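Local atomic coordinates of 11S globulin (Wrightia tinctoria, PDB entry 5WXU), a protein that probably serves as a seed storage protein, built as a hexamer of cupin-fold subunits, and binds the plant hormone auxin. Residues N350-I355 / V408-R413; S356-G361 / Q401-Y406. All coordinates share one frame; numbering follows the deposited sequence.

Interaction 1 of 2, residues N350-I355 / V408-R413; sequences NNAHSI and VKTNDR. With PO4 (phosphate ion), chain O.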
ATOM      1  N   ASN B 350      17.912  11.052 -12.116  1.00 19.68           N
ATOM      2  CA  ASN B 350      18.090  11.197 -10.702  0.51 19.86           C
ATOM      3  C   ASN B 350      17.892   9.865  -9.930  1.00 21.48           C
ATOM      4  O   ASN B 350      18.484   9.727  -8.906  1.00 25.46           O
ATOM      5  CB  ASN B 350      17.309  12.400 -10.174  0.51 22.11           C
ATOM      6  CG  ASN B 350      15.877  12.389 -10.614  0.51 23.82           C
ATOM      7  OD1 ASN B 350      15.378  13.333 -11.258  0.51 25.29           O
ATOM      8  ND2 ASN B 350      15.195  11.291 -10.290  0.51 18.24           N
ATOM      9  N   ASN B 351      17.197   8.881 -10.497  1.00 21.00           N
ATOM     10  CA  ASN B 351      16.876   7.667  -9.762  1.00 22.34           C
ATOM     11  C   ASN B 351      17.067   6.385 -10.542  1.00 23.00           C
ATOM     12  O   ASN B 351      16.346   5.422 -10.299  1.00 22.37           O
ATOM     13  CB  ASN B 351      15.414   7.770  -9.248  1.00 20.11           C
ATOM     14  CG  ASN B 351      14.380   7.918 -10.347  1.00 21.62           C
ATOM     15  OD1 ASN B 351      14.721   7.994 -11.523  1.00 22.18           O
ATOM     16  ND2 ASN B 351      13.090   7.904  -9.981  1.00 23.86           N
ATOM     17  N   ALA B 352      17.976   6.385 -11.522  1.00 19.17           N
ATOM     18  CA  ALA B 352      18.049   5.296 -12.466  1.00 18.23           C
ATOM     19  C   ALA B 352      19.277   5.403 -13.316  1.00 17.41           C
ATOM     20  O   ALA B 352      19.750   6.497 -13.544  1.00 17.22           O
ATOM     21  CB  ALA B 352      16.808   5.207 -13.348  1.00 19.20           C
ATOM     22  N   HIS B 353      19.729   4.263 -13.809  1.00 18.11           N
ATOM     23  CA  HIS B 353      20.615   4.204 -14.994  1.00 17.95           C
ATOM     24  C   HIS B 353      19.804   4.182 -16.272  1.00 17.15           C
ATOM     25  O   HIS B 353      18.635   3.708 -16.313  1.00 18.12           O
ATOM     26  CB  HIS B 353      21.488   3.011 -14.978  1.00 17.96           C
ATOM     27  CG  HIS B 353      22.210   2.818 -13.729  1.00 18.77           C
ATOM     28  ND1 HIS B 353      22.984   3.800 -13.160  1.00 18.80           N
ATOM     29  CD2 HIS B 353      22.280   1.737 -12.920  1.00 17.56           C
ATOM     30  CE1 HIS B 353      23.523   3.316 -12.060  1.00 20.10           C
ATOM     31  NE2 HIS B 353      23.091   2.073 -11.879  1.00 18.93           N
ATOM     32  N   SER B 354      20.386   4.735 -17.358  1.00 17.43           N
ATOM     33  CA  SER B 354      19.708   4.679 -18.657  0.69 18.96           C
ATOM     34  C   SER B 354      20.529   3.839 -19.616  1.00 20.41           C
ATOM     35  O   SER B 354      21.757   3.950 -19.681  1.00 21.75           O
ATOM     36  CB  SER B 354      19.377   6.069 -19.264  0.69 20.14           C
ATOM     37  OG  SER B 354      20.554   6.809 -19.493  0.69 23.54           O
ATOM     38  N   ILE B 355      19.828   2.962 -20.311  1.00 18.16           N
ATOM     39  CA  ILE B 355      20.422   2.108 -21.340  1.00 20.05           C
ATOM     40  C   ILE B 355      19.678   2.431 -22.652  1.00 18.96           C
ATOM     41  O   ILE B 355      18.481   2.094 -22.834  1.00 17.26           O
ATOM     42  CB  ILE B 355      20.239   0.627 -20.987  1.00 20.35           C
ATOM     43  CG1 ILE B 355      20.811   0.311 -19.624  1.00 22.04           C
ATOM     44  CG2 ILE B 355      20.817  -0.270 -22.062  1.00 21.85           C
ATOM     45  CD1 ILE B 355      19.847   0.429 -18.460  1.00 24.78           C
ATOM     46  N   VAL B 408      15.843   2.207 -21.866  1.00 15.46           N
ATOM     47  CA  VAL B 408      15.337   1.420 -20.697  1.00 15.67           C
ATOM     48  C   VAL B 408      15.959   2.057 -19.510  1.00 16.52           C
ATOM     49  O   VAL B 408      17.177   2.319 -19.479  1.00 17.01           O
ATOM     50  CB  VAL B 408      15.772  -0.039 -20.813  1.00 16.45           C
ATOM     51  CG1 VAL B 408      15.449  -0.797 -19.493  1.00 16.63           C
ATOM     52  CG2 VAL B 408      15.048  -0.628 -21.987  1.00 17.15           C
ATOM     53  N   LYS B 409      15.165   2.259 -18.425  1.00 16.39           N
ATOM     54  CA  LYS B 409      15.732   2.886 -17.220  1.00 15.23           C
ATOM     55  C   LYS B 409      15.451   2.002 -16.037  1.00 15.17           C
ATOM     56  O   LYS B 409      14.396   1.339 -15.989  1.00 15.27           O
ATOM     57  CB  LYS B 409      15.190   4.287 -16.975  1.00 17.16           C
ATOM     58  CG  LYS B 409      15.602   5.291 -18.038  1.00 21.35           C
ATOM     59  CD  LYS B 409      15.168   6.692 -17.714  1.00 24.38           C
ATOM     60  CE  LYS B 409      15.469   7.558 -18.935  1.00 28.12           C
ATOM     61  NZ  LYS B 409      15.487   8.997 -18.531  1.00 32.17           N
ATOM     62  N   THR B 410      16.405   1.954 -15.104  1.00 16.21           N
ATOM     63  CA  THR B 410      16.378   0.961 -13.997  1.00 16.89           C
ATOM     64  C   THR B 410      15.591   1.465 -12.758  1.00 17.26           C
ATOM     65  O   THR B 410      16.005   1.265 -11.593  1.00 19.73           O
ATOM     66  CB  THR B 410      17.772   0.540 -13.560  1.00 16.21           C
ATOM     67  OG1 THR B 410      18.543   1.689 -13.165  1.00 17.72           O
ATOM     68  CG2 THR B 410      18.533  -0.137 -14.612  1.00 18.23           C
ATOM     69  N   ASN B 411      14.444   2.017 -13.038  1.00 18.74           N
ATOM     70  CA  ASN B 411      13.528   2.267 -11.949  1.00 23.03           C
ATOM     71  C   ASN B 411      12.129   2.439 -12.547  1.00 21.41           C
ATOM     72  O   ASN B 411      11.904   2.847 -13.666  1.00 22.39           O
ATOM     73  CB  ASN B 411      13.990   3.478 -11.096  1.00 25.16           C
ATOM     74  CG  ASN B 411      13.799   3.248  -9.575  1.00 29.86           C
ATOM     75  OD1 ASN B 411      13.133   2.259  -9.139  1.00 32.25           O
ATOM     76  ND2 ASN B 411      14.404   4.133  -8.763  1.00 32.28           N
ATOM     77  N   ASP B 412      11.156   2.097 -11.756  1.00 23.40           N
ATOM     78  CA  ASP B 412       9.910   2.516 -12.321  0.50 24.07           C
ATOM     79  C   ASP B 412       9.856   4.001 -11.863  1.00 22.52           C
ATOM     80  O   ASP B 412      10.656   4.552 -10.981  1.00 27.48           O
ATOM     81  CB  ASP B 412       8.666   1.621 -12.157  0.50 25.40           C
ATOM     82  CG  ASP B 412       8.142   1.652 -10.808  0.50 24.37           C
ATOM     83  OD1 ASP B 412       9.025   1.445  -9.953  0.50 24.97           O
ATOM     84  OD2 ASP B 412       6.910   1.898 -10.631  0.50 21.01           O
ATOM     85  N   ARG B 413       9.067   4.638 -12.621  1.00 20.74           N
ATOM     86  CA  ARG B 413       8.927   6.070 -12.536  1.00 18.36           C
ATOM     87  C   ARG B 413      10.249   6.808 -12.552  1.00 18.79           C
ATOM     88  O   ARG B 413      10.478   7.747 -11.781  1.00 17.55           O
ATOM     89  CB  ARG B 413       8.048   6.482 -11.340  1.00 20.51           C
ATOM     90  CG  ARG B 413       6.637   5.843 -11.460  1.00 22.95           C
ATOM     91  CD  ARG B 413       5.798   6.123 -10.236  1.00 25.93           C
ATOM     92  NE  ARG B 413       4.683   5.216 -10.224  1.00 33.72           N
ATOM     93  CZ  ARG B 413       3.802   5.129  -9.239  1.00 38.73           C
ATOM     94  NH1 ARG B 413       3.877   5.954  -8.203  1.00 38.48           N
ATOM     95  NH2 ARG B 413       2.829   4.230  -9.330  1.00 42.79           N
TER
HETATM   96  P   PO4 O 502       5.986  10.204  -9.196  1.00 34.01           P
HETATM   97  O1  PO4 O 502       5.176   8.986  -8.796  1.00 30.81           O
HETATM   98  O2  PO4 O 502       6.826  10.033 -10.417  1.00 32.08           O
HETATM   99  O3  PO4 O 502       4.849  11.207  -9.430  1.00 43.52           O
HETATM  100  O4  PO4 O 502       6.852  10.548  -7.987  1.00 40.18           O
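Asn351 and Asn411 meet with their side chains crossed at about a right angle and their amide planes 58° apart. Each amide grips backbone of the other segment. ND2 of Asn411 gives a hydrogen bond to O of Asn351 at 2.8 Å, in the plane of that carbonyl. ND2 of Asn351 reaches O of Arg413 at 3.2 Å. This bond is nearly straight at the hydrogen, but the donor stands well above the carbonyl plane. CG of Asn351 lies between the backbone N and the carbonyl carbon (chi1 60°), which aims the amide along the chain toward Arg413. Its OD1 accepts from N of Lys415, so both ends of the amide are held.

Ala352 puts its methyl against segment 408-413, with CB 4.0 Å from CB of Asn411. Thr410 turns OG1 to the backbone N of His353, which donates to it at 2.9 Å. That hydroxyl also bonds Gln192 of a second subunit, and NE2 of the His353 ring bonds the backbone O of the same Gln192. The methyl CG2 of Thr410, the other branch, lies 4.1 Å from CD1 of Ile355, and these two side chains cross at about a right angle. CB of Ser354 lies beside the aliphatic chain of Lys409, whose extended shape carries NZ on to OD1 of Asn349. The side chain of Arg413 leads away: NE bonds OG of Ser320, and NH1 makes a weak bond to a phosphate ion, probably from the crystallisation liquor.

Ile355 and Val408 exchange backbone bonds in both directions, as an antiparallel hydrogen-bonded pair. Past Lys409 the chain bends in an inverse gamma turn centred on Thr410. Together these features form the end of an antiparallel strand pair in the C-terminal cupin domain, where the flanking loops help build a subunit interface.

Interaction 2 of 2, residues S356-G361 / Q401-Y406; sequences SYVTRG and QGLELY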
ATOM      1  N   SER B 356      20.393   3.071 -23.593  1.00 19.00           N
ATOM      2  CA  SER B 356      19.795   3.551 -24.874  1.00 18.32           C
ATOM      3  C   SER B 356      20.248   2.749 -26.074  1.00 20.97           C
ATOM      4  O   SER B 356      21.375   2.322 -26.116  1.00 22.15           O
ATOM      5  CB  SER B 356      20.141   4.974 -25.136  1.00 18.35           C
ATOM      6  OG  SER B 356      19.613   5.858 -24.137  1.00 18.85           O
ATOM      7  N   TYR B 357      19.308   2.488 -26.977  1.00 17.58           N
ATOM      8  CA  TYR B 357      19.621   1.815 -28.250  1.00 17.57           C
ATOM      9  C   TYR B 357      19.207   2.717 -29.371  1.00 18.80           C
ATOM     10  O   TYR B 357      18.104   3.172 -29.399  1.00 19.64           O
ATOM     11  CB  TYR B 357      18.818   0.544 -28.316  1.00 17.79           C
ATOM     12  CG  TYR B 357      19.123  -0.272 -29.537  1.00 18.51           C
ATOM     13  CD1 TYR B 357      20.355  -0.908 -29.661  1.00 19.85           C
ATOM     14  CD2 TYR B 357      18.212  -0.389 -30.552  1.00 19.92           C
ATOM     15  CE1 TYR B 357      20.671  -1.593 -30.830  1.00 20.81           C
ATOM     16  CE2 TYR B 357      18.479  -1.148 -31.677  1.00 20.23           C
ATOM     17  CZ  TYR B 357      19.729  -1.759 -31.797  1.00 19.77           C
ATOM     18  OH  TYR B 357      20.026  -2.456 -32.976  1.00 25.08           O
ATOM     19  N   VAL B 358      20.092   2.970 -30.330  1.00 18.62           N
ATOM     20  CA  VAL B 358      19.783   3.852 -31.433  1.00 18.61           C
ATOM     21  C   VAL B 358      19.171   3.049 -32.581  1.00 18.96           C
ATOM     22  O   VAL B 358      19.839   2.189 -33.172  1.00 20.12           O
ATOM     23  CB  VAL B 358      21.051   4.541 -31.927  1.00 19.55           C
ATOM     24  CG1 VAL B 358      20.711   5.596 -32.978  1.00 18.46           C
ATOM     25  CG2 VAL B 358      21.812   5.203 -30.826  1.00 20.88           C
ATOM     26  N   THR B 359      17.920   3.292 -32.872  1.00 19.72           N
ATOM     27  CA  THR B 359      17.222   2.574 -33.894  1.00 21.60           C
ATOM     28  C   THR B 359      17.301   3.228 -35.237  1.00 21.12           C
ATOM     29  O   THR B 359      17.124   2.506 -36.241  1.00 23.25           O
ATOM     30  CB  THR B 359      15.765   2.338 -33.547  1.00 20.42           C
ATOM     31  OG1 THR B 359      15.211   3.541 -33.015  1.00 22.18           O
ATOM     32  CG2 THR B 359      15.716   1.247 -32.475  1.00 19.23           C
ATOM     33  N   ARG B 360      17.546   4.533 -35.270  1.00 22.02           N
ATOM     34  CA  ARG B 360      17.514   5.297 -36.543  1.00 22.94           C
ATOM     35  C   ARG B 360      18.401   6.461 -36.414  1.00 22.30           C
ATOM     36  O   ARG B 360      18.425   7.166 -35.385  1.00 21.28           O
ATOM     37  CB  ARG B 360      16.133   5.816 -36.911  1.00 27.60           C
ATOM     38  CG  ARG B 360      15.094   4.799 -37.253  1.00 34.79           C
ATOM     39  CD  ARG B 360      13.876   5.403 -37.967  1.00 44.89           C
ATOM     40  NE  ARG B 360      12.654   5.334 -37.145  1.00 56.76           N
ATOM     41  CZ  ARG B 360      11.545   6.081 -37.317  1.00 60.20           C
ATOM     42  NH1 ARG B 360      11.459   6.987 -38.307  1.00 58.56           N
ATOM     43  NH2 ARG B 360      10.503   5.920 -36.477  1.00 47.43           N
ATOM     44  N   GLY B 361      19.129   6.785 -37.470  1.00 21.40           N
ATOM     45  CA  GLY B 361      19.802   8.068 -37.423  1.00 23.17           C
ATOM     46  C   GLY B 361      21.110   8.113 -36.708  1.00 22.36           C
ATOM     47  O   GLY B 361      21.770   7.087 -36.512  1.00 23.02           O
ATOM     48  N   GLN B 401      20.165  13.519 -40.243  1.00 26.15           N
ATOM     49  CA  GLN B 401      19.137  12.527 -40.618  1.00 24.65           C
ATOM     50  C   GLN B 401      18.163  12.333 -39.433  1.00 26.15           C
ATOM     51  O   GLN B 401      17.264  11.484 -39.516  1.00 23.54           O
ATOM     52  CB  GLN B 401      19.725  11.152 -41.025  1.00 32.00           C
ATOM     53  CG  GLN B 401      20.268  11.089 -42.474  1.00 33.63           C
ATOM     54  CD  GLN B 401      21.477  11.984 -42.611  1.00 39.47           C
ATOM     55  OE1 GLN B 401      22.446  11.857 -41.818  1.00 36.55           O
ATOM     56  NE2 GLN B 401      21.426  12.943 -43.575  1.00 34.96           N
ATOM     57  N   GLY B 402      18.352  13.074 -38.343  1.00 23.15           N
ATOM     58  CA  GLY B 402      17.447  12.847 -37.206  1.00 23.38           C
ATOM     59  C   GLY B 402      18.089  11.796 -36.354  1.00 22.47           C
ATOM     60  O   GLY B 402      19.189  11.308 -36.641  1.00 19.27           O
ATOM     61  N   LEU B 403      17.386  11.392 -35.302  1.00 20.94           N
ATOM     62  CA  LEU B 403      17.907  10.461 -34.336  1.00 19.82           C
ATOM     63  C   LEU B 403      16.687   9.850 -33.627  1.00 21.12           C
ATOM     64  O   LEU B 403      15.826  10.572 -33.182  1.00 22.30           O
ATOM     65  CB  LEU B 403      18.865  11.124 -33.308  1.00 22.18           C
ATOM     66  CG  LEU B 403      19.304  10.164 -32.162  1.00 19.98           C
ATOM     67  CD1 LEU B 403      20.160   9.049 -32.751  1.00 20.60           C
ATOM     68  CD2 LEU B 403      20.086  10.955 -31.181  1.00 21.62           C
ATOM     69  N   GLU B 404      16.590   8.539 -33.621  1.00 20.71           N
ATOM     70  CA  GLU B 404      15.556   7.814 -32.870  1.00 21.56           C
ATOM     71  C   GLU B 404      16.286   6.878 -31.896  1.00 22.62           C
ATOM     72  O   GLU B 404      17.211   6.141 -32.260  1.00 20.23           O
ATOM     73  CB  GLU B 404      14.623   6.986 -33.728  1.00 23.80           C
ATOM     74  CG  GLU B 404      13.465   6.369 -32.878  1.00 23.74           C
ATOM     75  CD  GLU B 404      12.634   5.448 -33.707  1.00 24.82           C
ATOM     76  OE1 GLU B 404      13.223   4.593 -34.370  1.00 28.93           O
ATOM     77  OE2 GLU B 404      11.407   5.646 -33.837  1.00 24.62           O
ATOM     78  N   LEU B 405      15.855   6.909 -30.632  1.00 20.71           N
ATOM     79  CA  LEU B 405      16.408   6.075 -29.578  1.00 19.90           C
ATOM     80  C   LEU B 405      15.232   5.459 -28.796  1.00 18.63           C
ATOM     81  O   LEU B 405      14.197   6.102 -28.598  1.00 19.83           O
ATOM     82  CB  LEU B 405      17.119   6.997 -28.534  1.00 24.31           C
ATOM     83  CG  LEU B 405      18.164   8.036 -28.803  1.00 26.88           C
ATOM     84  CD1 LEU B 405      18.590   8.697 -27.512  1.00 32.80           C
ATOM     85  CD2 LEU B 405      19.395   7.374 -29.444  1.00 25.76           C
ATOM     86  N   TYR B 406      15.447   4.262 -28.296  1.00 17.18           N
ATOM     87  CA  TYR B 406      14.657   3.634 -27.218  1.00 18.97           C
ATOM     88  C   TYR B 406      15.575   3.470 -25.998  1.00 19.39           C
ATOM     89  O   TYR B 406      16.717   3.006 -26.124  1.00 20.79           O
ATOM     90  CB  TYR B 406      14.102   2.301 -27.588  1.00 18.68           C
ATOM     91  CG  TYR B 406      13.030   2.304 -28.649  1.00 19.39           C
ATOM     92  CD1 TYR B 406      13.342   2.455 -30.043  1.00 20.41           C
ATOM     93  CD2 TYR B 406      11.686   2.138 -28.316  1.00 17.09           C
ATOM     94  CE1 TYR B 406      12.352   2.453 -30.977  1.00 22.67           C
ATOM     95  CE2 TYR B 406      10.703   2.116 -29.288  1.00 20.28           C
ATOM     96  CZ  TYR B 406      11.041   2.259 -30.610  1.00 21.66           C
ATOM     97  OH  TYR B 406      10.095   2.233 -31.587  1.00 23.47           O
TER
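Glu404 faces both Thr359 and Arg360, which makes this a classic beta bulge in the antiparallel sheet of the C-terminal cupin domain. The backbone O of Glu404 takes N of Thr359 at 3.0 Å and, more weakly, N of Arg360. The register shifts by one residue here.

The Glu404 side chain runs out extended, with CG anti to the backbone N (chi1 -174°), and its carboxylate meets the two bulge residues. OE1 accepts OG1 of Thr359 at 2.6 Å, on its anti side and 30° out of the carboxylate plane. It also takes a weak bond from NE of Arg360. OE2 forms a salt bridge with NH2 of Arg360 at 2.8 Å and a second with NH1 of Arg335. Arg360 bends at chi3 (-113°) to bring NE to OE1 and NH2 to OE2. The two planes are almost perpendicular, so this is not a flat two-pronged pairing. An alanine in place of Glu404 would probably leave Arg360 and Arg335 without their shared counter-charge and the Thr359 hydroxyl without its acceptor.

On the face carrying Val358 and Leu405 the side-chain contacts between the segments are apolar. Val358 sends CG1 to CD1 of Leu403 and CG2 to CD2 of Leu405, each at 3.5 Å. Its branches divide between the two leucines, and Phe386 packs on Val358 and Leu405. Gly361 has backbone angles that call for glycine, and a CB there would strike O of Gly402. Thr359 crosses Tyr406 at about a right angle: its OG1 lies in the ring plane at the edge, and its CG2 is 3.6 Å from CD1 of Tyr406.

How the interactions relate
From the N terminus, the chain first passes through 350-355 and then directly into 356-361. It turns a corner at 360 and makes further strands before returning through 401-406 and 408-413. Interaction 2 closes the inner loop, of 39 residues. Interaction 1 closes the outer one, of 52 residues, so the contacts nest and do not cross. Their centres lie about 18 Å apart. Both join strand 354-359 to strand 402-409, which sit between strands 385-388 and 332-338 in one sheet of the C-terminal cupin domain. Interaction 2 ties the pair where the chain turns corners into the other sheet. Interaction 1 ties its opposite end, beside a second subunit.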